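Local coordinates for protein AT-less polyketide synthase (Streptomyces platensis subsp. rosaceus, PDB 4TKT) that probably catalyses a decarboxylative condensation that extends the growing isomigrastatin chain, as a ketosynthase domain of an AT-less type I polyketide synthase, at residues P19-P22 / T26-E29; A54-P59 / E227-S232; L257-A262 / D267-L272; R313-I318 / A338-F343. All blocks are in the same frame, centred on the assembly; numbering follows the deposited sequence.

Interaction 1 of 4, residues P19-P22 / T26-E29; sequences PGAP and TFWE
The loop 19-22 passes the start of helix 24-32 closely, with the CA atoms of Ala21 and Phe27 4.9 Å apart. Ala21 points its methyl toward the helix, and Ala21 CB lies 3.6 Å from Phe27 CA and 3.7 Å from Phe27 CB. A side chain of one carbon suits a place where it must lie against helical backbone. The Phe27 ring leaves this meeting point with CG anti to the backbone N (chi1 -173°), and runs on to Ala372 and Leu376 of helix 366-380.

Thr26 splits its two branches. CG2 of Thr26 turns to the loop, 3.6 Å from Gly20 O and 4.0 Å from CD of Pro22, whose ring lies obliquely to the threonine. OG1 is instead hydrogen-bonded to Asp23. Gly20 takes up a positive phi (75°), which glycine accepts easily, and its carbonyl O is bonded by ND2 of Asn30, one turn beyond Thr26.

Strand 9-17 thus passes into helix 24-32 through a tight connection in the N-terminal half of the ketosynthase. Across the contact itself the touches are van der Waals, mostly carbon on carbon; the polar groups beside it are satisfied by neighbours, so shape, not charge, sets the fit.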
loop_
_atom_site.group_PDB
_atom_site.type_symbol
_atom_site.label_atom_id
_atom_site.label_comp_id
_atom_site.label_asym_id
_atom_site.label_seq_id
_atom_site.Cartn_x
_atom_site.Cartn_y
_atom_site.Cartn_z
ATOM N N PRO A 19 3.038 -10.233 -2.544
ATOM C CA PRO A 19 3.788 -11.442 -2.905
ATOM C C PRO A 19 4.658 -11.258 -4.143
ATOM O O PRO A 19 4.155 -10.895 -5.206
ATOM C CB PRO A 19 2.684 -12.470 -3.170
ATOM C CG PRO A 19 1.559 -12.021 -2.318
ATOM C CD PRO A 19 1.603 -10.522 -2.373
ATOM N N GLY A 20 5.955 -11.499 -3.992
ATOM C CA GLY A 20 6.899 -11.338 -5.083
ATOM C C GLY A 20 7.199 -9.883 -5.387
ATOM O O GLY A 20 7.841 -9.574 -6.390
ATOM N N ALA A 21 6.744 -8.987 -4.516
ATOM C CA ALA A 21 6.895 -7.557 -4.745
ATOM C C ALA A 21 7.084 -6.782 -3.443
ATOM O O ALA A 21 6.112 -6.353 -2.822
ATOM C CB ALA A 21 5.699 -7.023 -5.497
ATOM N N PRO A 22 8.347 -6.591 -3.037
ATOM C CA PRO A 22 8.711 -5.862 -1.816
ATOM C C PRO A 22 8.275 -4.399 -1.850
ATOM O O PRO A 22 8.140 -3.776 -0.797
ATOM C CB PRO A 22 10.241 -5.969 -1.782
ATOM C CG PRO A 22 10.567 -7.136 -2.653
ATOM C CD PRO A 22 9.530 -7.126 -3.730
ATOM N N THR A 26 8.298 -2.882 -8.041
ATOM C CA THR A 26 8.428 -4.292 -8.386
ATOM C C THR A 26 7.064 -4.876 -8.719
ATOM O O THR A 26 6.931 -5.699 -9.627
ATOM C CB THR A 26 9.059 -5.098 -7.243
ATOM O OG1 THR A 26 10.317 -4.515 -6.887
ATOM C CG2 THR A 26 9.277 -6.540 -7.666
ATOM N N PHE A 27 6.053 -4.432 -7.979
ATOM C CA PHE A 27 4.691 -4.910 -8.167
ATOM C C PHE A 27 4.208 -4.611 -9.579
ATOM O O PHE A 27 3.554 -5.441 -10.207
ATOM C CB PHE A 27 3.761 -4.280 -7.128
ATOM C CG PHE A 27 2.364 -4.833 -7.141
ATOM C CD1 PHE A 27 2.145 -6.200 -7.127
ATOM C CD2 PHE A 27 1.269 -3.985 -7.146
ATOM C CE1 PHE A 27 0.862 -6.711 -7.133
ATOM C CE2 PHE A 27 -0.016 -4.489 -7.148
ATOM C CZ PHE A 27 -0.220 -5.853 -7.144
ATOM N N TRP A 28 4.555 -3.432 -10.084
ATOM C CA TRP A 28 4.200 -3.062 -11.447
ATOM C C TRP A 28 4.926 -3.935 -12.463
ATOM O O TRP A 28 4.350 -4.331 -13.476
ATOM C CB TRP A 28 4.514 -1.591 -11.718
ATOM C CG TRP A 28 4.307 -1.216 -13.154
ATOM C CD1 TRP A 28 5.264 -0.832 -14.046
ATOM C CD2 TRP A 28 3.067 -1.217 -13.870
ATOM N NE1 TRP A 28 4.694 -0.582 -15.272
ATOM C CE2 TRP A 28 3.346 -0.811 -15.189
ATOM C CE3 TRP A 28 1.745 -1.515 -13.521
ATOM C CZ2 TRP A 28 2.353 -0.697 -16.162
ATOM C CZ3 TRP A 28 0.760 -1.400 -14.487
ATOM C CH2 TRP A 28 1.070 -0.995 -15.792
ATOM N N GLU A 29 6.191 -4.228 -12.192
ATOM C CA GLU A 29 6.975 -5.074 -13.079
ATOM C C GLU A 29 6.356 -6.463 -13.174
ATOM O O GLU A 29 6.226 -7.021 -14.262
ATOM C CB GLU A 29 8.425 -5.162 -12.600
ATOM C CG GLU A 29 9.160 -3.828 -12.613
ATOM C CD GLU A 29 10.563 -3.925 -12.036
ATOM O OE1 GLU A 29 10.972 -5.038 -11.643
ATOM O OE2 GLU A 29 11.257 -2.886 -11.975
#

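Interaction 2 of 4, residues A54-P59 / E227-S232; sequences ARRGVP and EGQFAS
NH1 of Arg56 donates to OE1 of Gln229 over 3.0 Å, with an N-H...O angle of 153°. The oxygen lies at the guanidinium edge, close to the plane in which the guanidinium N-H bonds point. A long side chain with several N-H groups suits this place, since one guanidinium can serve a neutral amide and a carboxylate at once. From the amide's side the approach is less regular: the donor stands above the carbonyl plane, 61° out of it, and the two flat groups are turned 50° apart. OE1 of Gln229 also rests against the aliphatic part of the arginine, 3.2 Å from CB of Arg56 and 3.5 Å from CD of Arg56. The glutamine gets there by bending at chi2, whereas the arginine reaches across with its chain extended from CG to NE.

Arg56 and Gly57 are the middle residues of a type II beta turn from Arg55 to Val58, and Gly57 supplies the positive phi that this turn asks of its third position. Gln229 is the first residue to leave helical geometry after helix 220-227, again with positive phi. Two pieces of the thiolase-type ketosynthase fold, far apart in sequence, are so joined near its surface; the centre of the contact lies about 32 Å from the centre of the chain.

Arg56 has further work on its other terminal nitrogen. NH2 makes a salt bridge with Asp245 and a hydrogen bond with Ser233 OG. Ala231 O lies 3.6 Å from Arg56 NH2, a looser approach; that carbonyl is hydrogen-bonded by Tyr63 OH.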
loop_
_atom_site.group_PDB
_atom_site.type_symbol
_atom_site.label_atom_id
_atom_site.label_comp_id
_atom_site.label_asym_id
_atom_site.label_seq_id
_atom_site.Cartn_x
_atom_site.Cartn_y
_atom_site.Cartn_z
ATOM N N ALA A 54 -4.261 -34.473 -0.160
ATOM C CA ALA A 54 -4.911 -34.074 -1.407
ATOM C C ALA A 54 -6.413 -34.358 -1.414
ATOM O O ALA A 54 -7.161 -33.746 -2.177
ATOM C CB ALA A 54 -4.245 -34.763 -2.585
ATOM N N ARG A 55 -6.853 -35.280 -0.566
ATOM C CA ARG A 55 -8.269 -35.616 -0.477
ATOM C C ARG A 55 -9.058 -34.523 0.245
ATOM O O ARG A 55 -8.807 -34.230 1.415
ATOM C CB ARG A 55 -8.454 -36.959 0.233
ATOM C CG ARG A 55 -9.894 -37.434 0.289
ATOM C CD ARG A 55 -10.020 -38.763 1.020
ATOM N NE ARG A 55 -9.295 -39.840 0.351
ATOM C CZ ARG A 55 -9.811 -40.607 -0.604
ATOM N NH1 ARG A 55 -11.059 -40.414 -1.010
ATOM N NH2 ARG A 55 -9.079 -41.564 -1.157
ATOM N N ARG A 56 -10.012 -33.925 -0.463
ATOM C CA ARG A 56 -10.845 -32.859 0.087
ATOM C C ARG A 56 -11.591 -33.278 1.352
ATOM O O ARG A 56 -12.141 -34.377 1.424
ATOM C CB ARG A 56 -11.861 -32.393 -0.955
ATOM C CG ARG A 56 -11.325 -31.463 -2.025
ATOM C CD ARG A 56 -12.407 -31.172 -3.063
ATOM N NE ARG A 56 -12.033 -30.086 -3.964
ATOM C CZ ARG A 56 -12.308 -28.803 -3.744
ATOM N NH1 ARG A 56 -12.966 -28.439 -2.651
ATOM N NH2 ARG A 56 -11.927 -27.881 -4.617
ATOM N N GLY A 57 -11.602 -32.393 2.345
ATOM C CA GLY A 57 -12.453 -32.552 3.511
ATOM C C GLY A 57 -12.039 -33.601 4.526
ATOM O O GLY A 57 -12.832 -33.974 5.391
ATOM N N VAL A 58 -10.805 -34.083 4.426
ATOM C CA VAL A 58 -10.266 -34.985 5.436
ATOM C C VAL A 58 -10.082 -34.233 6.750
ATOM O O VAL A 58 -9.472 -33.165 6.774
ATOM C CB VAL A 58 -8.923 -35.595 5.001
ATOM C CG1 VAL A 58 -8.279 -36.346 6.156
ATOM C CG2 VAL A 58 -9.123 -36.512 3.808
ATOM N N PRO A 59 -10.627 -34.781 7.847
ATOM C CA PRO A 59 -10.535 -34.147 9.166
ATOM C C PRO A 59 -9.091 -33.975 9.632
ATOM O O PRO A 59 -8.311 -34.929 9.590
ATOM C CB PRO A 59 -11.284 -35.125 10.078
ATOM C CG PRO A 59 -12.179 -35.886 9.171
ATOM C CD PRO A 59 -11.418 -36.021 7.888
ATOM N N GLU A 227 -11.410 -27.553 5.438
ATOM C CA GLU A 227 -12.646 -28.085 5.990
ATOM C C GLU A 227 -13.857 -27.485 5.285
ATOM O O GLU A 227 -14.793 -28.196 4.924
ATOM C CB GLU A 227 -12.722 -27.808 7.491
ATOM C CG GLU A 227 -13.875 -28.498 8.190
ATOM C CD GLU A 227 -14.080 -27.993 9.604
ATOM O OE1 GLU A 227 -14.194 -28.829 10.526
ATOM O OE2 GLU A 227 -14.135 -26.760 9.792
ATOM N N GLY A 228 -13.829 -26.171 5.088
ATOM C CA GLY A 228 -14.932 -25.472 4.454
ATOM C C GLY A 228 -14.914 -25.574 2.942
ATOM O O GLY A 228 -15.824 -25.086 2.271
ATOM N N GLN A 229 -13.872 -26.209 2.412
ATOM C CA GLN A 229 -13.707 -26.393 0.974
ATOM C C GLN A 229 -13.682 -25.065 0.221
ATOM O O GLN A 229 -14.155 -24.980 -0.911
ATOM C CB GLN A 229 -14.821 -27.278 0.415
ATOM C CG GLN A 229 -15.064 -28.549 1.202
ATOM C CD GLN A 229 -14.649 -29.780 0.438
ATOM O OE1 GLN A 229 -13.519 -29.874 -0.035
ATOM N NE2 GLN A 229 -15.566 -30.729 0.298
ATOM N N PHE A 230 -13.136 -24.032 0.853
ATOM C CA PHE A 230 -13.003 -22.732 0.204
ATOM C C PHE A 230 -11.762 -22.685 -0.678
ATOM O O PHE A 230 -11.646 -21.830 -1.555
ATOM C CB PHE A 230 -12.934 -21.605 1.235
ATOM C CG PHE A 230 -14.137 -21.518 2.125
ATOM C CD1 PHE A 230 -15.369 -21.146 1.614
ATOM C CD2 PHE A 230 -14.032 -21.785 3.480
ATOM C CE1 PHE A 230 -16.480 -21.056 2.434
ATOM C CE2 PHE A 230 -15.137 -21.697 4.306
ATOM C CZ PHE A 230 -16.363 -21.333 3.783
ATOM N N ALA A 231 -10.833 -23.605 -0.439
ATOM C CA ALA A 231 -9.560 -23.601 -1.150
ATOM C C ALA A 231 -9.682 -24.223 -2.535
ATOM O O ALA A 231 -10.441 -25.172 -2.735
ATOM C CB ALA A 231 -8.505 -24.331 -0.338
ATOM N N SER A 232 -8.935 -23.679 -3.492
ATOM C CA SER A 232 -8.884 -24.243 -4.838
ATOM C C SER A 232 -7.901 -25.410 -4.896
ATOM O O SER A 232 -6.894 -25.425 -4.190
ATOM C CB SER A 232 -8.501 -23.173 -5.863
ATOM O OG SER A 232 -7.297 -22.519 -5.503
#

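Interaction 3 of 4, residues L257-A262 / D267-L272; sequences LLRPLA and DGDRIL
A salt-bridge network of one arginine and two aspartates ties the end of strand 252-260 to loop 267-272, which follows helix 261-266. Arg259 points toward that loop with CG anti to the backbone N (chi1 -173°) and its chain fully extended, which carries the guanidinium the whole way across. Arg259 NH2 meets Asp267 OD2 at a modelled 2.3 Å. Arg259 NH1 meets Asp269 OD2 at 2.5 Å. Both separations are too short to trust as lengths, although the pairing of charges is clear. Both oxygens lie at the guanidinium edge, but the carboxylates are set differently: that of Asp267 stands nearly upright to it, at 82°, and that of Asp269 is inclined by 38°.

The second oxygens have partners of their own: OD1 of Asp267 makes a salt bridge with Arg123; OD1 of Asp269 makes a salt bridge with Lys599 and a hydrogen bond with Tyr111 OH. The nearby positive groups would probably favour ionised aspartates in this partly buried spot. Gly268, between them, has the positive phi of a Schellman motif ending the helix. Apart from the charges, CD1 of Leu261 touches CD1 of Ile271 at 3.8 Å, and the two branched chains cross at about a right angle.

Helix 113-121 flanks the ionic side, where Ala119 touches Arg259 and Asp267, while strand 9-17 pairs with strand 252-260 and packs Ala10 against Leu261.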
loop_
_atom_site.group_PDB
_atom_site.type_symbol
_atom_site.label_atom_id
_atom_site.label_comp_id
_atom_site.label_asym_id
_atom_site.label_seq_id
_atom_site.Cartn_x
_atom_site.Cartn_y
_atom_site.Cartn_z
ATOM N N LEU A 257 -2.121 7.545 1.708
ATOM C CA LEU A 257 -2.343 8.780 2.444
ATOM C C LEU A 257 -3.412 9.587 1.719
ATOM O O LEU A 257 -3.235 9.964 0.561
ATOM C CB LEU A 257 -1.048 9.584 2.577
ATOM C CG LEU A 257 -1.059 10.712 3.613
ATOM C CD1 LEU A 257 -1.414 10.176 4.990
ATOM C CD2 LEU A 257 0.281 11.425 3.657
ATOM N N LEU A 258 -4.528 9.835 2.400
ATOM C CA LEU A 258 -5.672 10.488 1.773
ATOM C C LEU A 258 -5.840 11.932 2.232
ATOM O O LEU A 258 -5.516 12.279 3.368
ATOM C CB LEU A 258 -6.950 9.700 2.057
ATOM C CG LEU A 258 -6.941 8.254 1.568
ATOM C CD1 LEU A 258 -8.292 7.607 1.814
ATOM C CD2 LEU A 258 -6.571 8.201 0.097
ATOM N N ARG A 259 -6.376 12.760 1.344
ATOM C CA ARG A 259 -6.463 14.194 1.577
ATOM C C ARG A 259 -7.448 14.845 0.606
ATOM O O ARG A 259 -7.515 14.452 -0.557
ATOM C CB ARG A 259 -5.077 14.819 1.431
ATOM C CG ARG A 259 -5.000 16.267 1.819
ATOM C CD ARG A 259 -3.567 16.734 1.908
ATOM N NE ARG A 259 -3.493 18.027 2.572
ATOM C CZ ARG A 259 -2.387 18.752 2.667
ATOM N NH1 ARG A 259 -1.261 18.306 2.130
ATOM N NH2 ARG A 259 -2.412 19.920 3.293
ATOM N N PRO A 260 -8.230 15.830 1.084
ATOM C CA PRO A 260 -9.103 16.596 0.185
ATOM C C PRO A 260 -8.311 17.206 -0.967
ATOM O O PRO A 260 -7.280 17.833 -0.729
ATOM C CB PRO A 260 -9.680 17.682 1.094
ATOM C CG PRO A 260 -9.660 17.076 2.449
ATOM C CD PRO A 260 -8.431 16.206 2.495
ATOM N N LEU A 261 -8.794 17.015 -2.191
ATOM C CA LEU A 261 -8.064 17.401 -3.397
ATOM C C LEU A 261 -7.601 18.856 -3.389
ATOM O O LEU A 261 -6.483 19.156 -3.803
ATOM C CB LEU A 261 -8.928 17.146 -4.634
ATOM C CG LEU A 261 -8.263 17.407 -5.985
ATOM C CD1 LEU A 261 -6.944 16.660 -6.082
ATOM C CD2 LEU A 261 -9.190 16.998 -7.112
ATOM N N ALA A 262 -8.460 19.751 -2.915
ATOM C CA ALA A 262 -8.134 21.173 -2.870
ATOM C C ALA A 262 -6.910 21.439 -1.998
ATOM O O ALA A 262 -6.055 22.256 -2.343
ATOM C CB ALA A 262 -9.324 21.971 -2.365
ATOM N N ASP A 267 -1.078 22.554 -1.550
ATOM C CA ASP A 267 0.153 22.257 -0.824
ATOM C C ASP A 267 1.227 21.666 -1.728
ATOM O O ASP A 267 2.302 21.290 -1.263
ATOM C CB ASP A 267 -0.134 21.304 0.339
ATOM C CG ASP A 267 -0.823 21.996 1.498
ATOM O OD1 ASP A 267 -1.399 23.081 1.277
ATOM O OD2 ASP A 267 -0.789 21.458 2.626
ATOM N N GLY A 268 0.930 21.584 -3.020
ATOM C CA GLY A 268 1.877 21.070 -3.991
ATOM C C GLY A 268 2.222 19.607 -3.788
ATOM O O GLY A 268 3.333 19.177 -4.101
ATOM N N ASP A 269 1.270 18.842 -3.263
ATOM C CA ASP A 269 1.474 17.414 -3.035
ATOM C C ASP A 269 1.496 16.636 -4.340
ATOM O O ASP A 269 0.967 17.088 -5.353
ATOM C CB ASP A 269 0.378 16.839 -2.133
ATOM C CG ASP A 269 0.396 17.422 -0.739
ATOM O OD1 ASP A 269 1.446 17.956 -0.327
ATOM O OD2 ASP A 269 -0.642 17.336 -0.049
ATOM N N ARG A 270 2.118 15.462 -4.308
ATOM C CA ARG A 270 1.965 14.502 -5.387
ATOM C C ARG A 270 0.531 14.004 -5.361
ATOM O O ARG A 270 -0.070 13.899 -4.296
ATOM C CB ARG A 270 2.935 13.331 -5.236
ATOM C CG ARG A 270 4.388 13.730 -5.177
ATOM C CD ARG A 270 5.273 12.524 -4.921
ATOM N NE ARG A 270 5.115 11.498 -5.947
ATOM C CZ ARG A 270 4.896 10.213 -5.688
ATOM N NH1 ARG A 270 4.808 9.795 -4.434
ATOM N NH2 ARG A 270 4.766 9.345 -6.682
ATOM N N ILE A 271 -0.029 13.712 -6.526
ATOM C CA ILE A 271 -1.385 13.189 -6.579
ATOM C C ILE A 271 -1.419 11.950 -7.466
ATOM O O ILE A 271 -1.374 12.043 -8.692
ATOM C CB ILE A 271 -2.378 14.249 -7.084
ATOM C CG1 ILE A 271 -2.340 15.476 -6.167
ATOM C CG2 ILE A 271 -3.783 13.678 -7.133
ATOM C CD1 ILE A 271 -3.186 16.632 -6.638
ATOM N N LEU A 272 -1.481 10.787 -6.826
ATOM C CA LEU A 272 -1.405 9.512 -7.526
ATOM C C LEU A 272 -2.757 9.124 -8.108
ATOM O O LEU A 272 -2.862 8.180 -8.890
ATOM C CB LEU A 272 -0.905 8.421 -6.577
ATOM C CG LEU A 272 0.320 8.795 -5.742
ATOM C CD1 LEU A 272 0.700 7.670 -4.795
ATOM C CD2 LEU A 272 1.484 9.153 -6.646
#

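Interaction 4 of 4, residues R313-I318 / A338-F343; sequences RDIGCI and AAFAEF
Phe340 sends its ring off the helix toward Ile315 and Ile318 with CG beside the backbone N (chi1 -81°), and chi2 of -85° turns the ring plane nearly perpendicular to the CA-CB-CG plane. The two isoleucines share nearly the same chi1, each with CG1 beside its backbone N. The ring meets both with its edge. Its leading atom, CZ of Phe340, stands 4.3 Å from CB of Ile315 and 4.5 Å from CG1 of Ile318, so that the two residues receive the far end of the ring. These are light touches, and all three residues are buried.

The contact lies in the beta-alpha-beta unit of strand 317-319, helix 328-340 and strand 350-353, where the helix packs on the sheet. Phe340 O accepts a hydrogen bond from Phe343 N at 3.0 Å. An aromatic long enough to reach from the helix to the isoleucines suits the helix side; beta-branched Ile318 is at home in strand 317-319, and Ile315 leads toward it. Both isoleucines also touch Cys350 of strand 350-353, and the backbones of Gly316 and Ile318 bond to Ala351.

Other aromatics adjoin the ring: Trp305 of helix 294-308 meets it edge-to-face, and the ring of Phe403 lies nearly perpendicular to it. With carbon alone facing carbon, the pairing of helix and strand here rests on hydrophobic burial and dispersion, which tolerate small shifts better than a directed bond would.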
loop_
_atom_site.group_PDB
_atom_site.type_symbol
_atom_site.label_atom_id
_atom_site.label_comp_id
_atom_site.label_asym_id
_atom_site.label_seq_id
_atom_site.Cartn_x
_atom_site.Cartn_y
_atom_site.Cartn_z
ATOM N N ARG A 313 -20.492 4.804 -18.405
ATOM C CA ARG A 313 -20.067 4.536 -19.775
ATOM C C ARG A 313 -18.596 4.916 -19.972
ATOM O O ARG A 313 -17.905 4.358 -20.827
ATOM C CB ARG A 313 -20.959 5.293 -20.763
ATOM C CG ARG A 313 -20.588 5.114 -22.230
ATOM C CD ARG A 313 -20.579 3.647 -22.644
ATOM N NE ARG A 313 -20.175 3.475 -24.038
ATOM C CZ ARG A 313 -18.911 3.404 -24.451
ATOM N NH1 ARG A 313 -18.640 3.248 -25.742
ATOM N NH2 ARG A 313 -17.918 3.493 -23.578
ATOM N N ASP A 314 -18.116 5.850 -19.155
ATOM C CA ASP A 314 -16.746 6.339 -19.266
ATOM C C ASP A 314 -15.739 5.484 -18.501
ATOM O O ASP A 314 -14.532 5.678 -18.645
ATOM C CB ASP A 314 -16.662 7.785 -18.773
ATOM C CG ASP A 314 -17.517 8.731 -19.592
ATOM O OD1 ASP A 314 -17.579 8.561 -20.828
ATOM O OD2 ASP A 314 -18.130 9.642 -18.998
ATOM N N ILE A 315 -16.230 4.554 -17.683
ATOM C CA ILE A 315 -15.353 3.659 -16.929
ATOM C C ILE A 315 -14.450 2.880 -17.877
ATOM O O ILE A 315 -14.930 2.156 -18.749
ATOM C CB ILE A 315 -16.139 2.654 -16.064
ATOM C CG1 ILE A 315 -17.052 3.375 -15.071
ATOM C CG2 ILE A 315 -15.178 1.729 -15.326
ATOM C CD1 ILE A 315 -16.326 4.006 -13.921
ATOM N N GLY A 316 -13.142 3.037 -17.707
ATOM C CA GLY A 316 -12.184 2.407 -18.595
ATOM C C GLY A 316 -11.730 1.044 -18.117
ATOM O O GLY A 316 -11.363 0.187 -18.919
ATOM N N CYS A 317 -11.760 0.839 -16.805
ATOM C CA CYS A 317 -11.266 -0.403 -16.227
ATOM C C CYS A 317 -11.938 -0.721 -14.896
ATOM O O CYS A 317 -12.163 0.164 -14.072
ATOM C CB CYS A 317 -9.748 -0.329 -16.041
ATOM S SG CYS A 317 -9.014 -1.740 -15.184
ATOM N N ILE A 318 -12.263 -1.994 -14.701
ATOM C CA ILE A 318 -12.781 -2.475 -13.427
ATOM C C ILE A 318 -11.824 -3.496 -12.825
ATOM O O ILE A 318 -11.557 -4.536 -13.428
ATOM C CB ILE A 318 -14.170 -3.123 -13.576
ATOM C CG1 ILE A 318 -15.224 -2.075 -13.937
ATOM C CG2 ILE A 318 -14.559 -3.833 -12.290
ATOM C CD1 ILE A 318 -15.569 -1.136 -12.806
ATOM N N ALA A 338 -25.783 -5.772 -13.978
ATOM C CA ALA A 338 -26.964 -5.102 -13.451
ATOM C C ALA A 338 -26.659 -3.646 -13.117
ATOM O O ALA A 338 -27.519 -2.774 -13.251
ATOM C CB ALA A 338 -27.483 -5.831 -12.223
ATOM N N ALA A 339 -25.430 -3.388 -12.682
ATOM C CA ALA A 339 -25.001 -2.033 -12.359
ATOM C C ALA A 339 -24.970 -1.152 -13.605
ATOM O O ALA A 339 -25.574 -0.080 -13.635
ATOM C CB ALA A 339 -23.640 -2.054 -11.693
ATOM N N PHE A 340 -24.264 -1.613 -14.632
ATOM C CA PHE A 340 -24.112 -0.854 -15.866
ATOM C C PHE A 340 -25.424 -0.710 -16.637
ATOM O O PHE A 340 -25.631 0.281 -17.338
ATOM C CB PHE A 340 -23.060 -1.508 -16.765
ATOM C CG PHE A 340 -21.644 -1.162 -16.400
ATOM C CD1 PHE A 340 -21.058 0.000 -16.874
ATOM C CD2 PHE A 340 -20.895 -2.003 -15.595
ATOM C CE1 PHE A 340 -19.757 0.320 -16.546
ATOM C CE2 PHE A 340 -19.591 -1.688 -15.262
ATOM C CZ PHE A 340 -19.021 -0.526 -15.739
ATOM N N ALA A 341 -26.306 -1.696 -16.504
ATOM C CA ALA A 341 -27.543 -1.731 -17.285
ATOM C C ALA A 341 -28.490 -0.587 -16.937
ATOM O O ALA A 341 -29.393 -0.266 -17.708
ATOM C CB ALA A 341 -28.248 -3.062 -17.097
ATOM N N GLU A 342 -28.286 0.025 -15.776
ATOM C CA GLU A 342 -29.131 1.131 -15.343
ATOM C C GLU A 342 -28.711 2.454 -15.971
ATOM O O GLU A 342 -29.317 3.492 -15.705
ATOM C CB GLU A 342 -29.111 1.256 -13.816
ATOM C CG GLU A 342 -29.966 0.224 -13.101
ATOM C CD GLU A 342 -31.433 0.322 -13.477
ATOM O OE1 GLU A 342 -31.916 1.450 -13.718
ATOM O OE2 GLU A 342 -32.104 -0.730 -13.538
ATOM N N PHE A 343 -27.679 2.417 -16.809
ATOM C CA PHE A 343 -27.136 3.640 -17.387
ATOM C C PHE A 343 -26.896 3.534 -18.888
ATOM O O PHE A 343 -27.227 4.453 -19.638
ATOM C CB PHE A 343 -25.838 4.020 -16.679
ATOM C CG PHE A 343 -26.006 4.299 -15.214
ATOM C CD1 PHE A 343 -26.397 5.552 -14.775
ATOM C CD2 PHE A 343 -25.773 3.305 -14.275
ATOM C CE1 PHE A 343 -26.553 5.812 -13.424
ATOM C CE2 PHE A 343 -25.926 3.559 -12.923
ATOM C CZ PHE A 343 -26.318 4.814 -12.497
#

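In the fold
The four contacts follow one another along the chain, and none touches another. Interaction 4 is buried and interaction 1 partly so; both rest on carbon packing that seats a helix, in one case on a strand of the sheet and in the other on the loop leading into that helix. Interactions 3 and 4 reach the same mixed sheet, yet their chemistry differs: charges dominate at the partly buried end of strand 252-260, an aromatic edge inside the beta-alpha-beta unit. Interaction 2, the most peripheral, joins two loops through polar groups and lies about 46 Å from interaction 3, centre to centre, on the opposite side of the chain's centre.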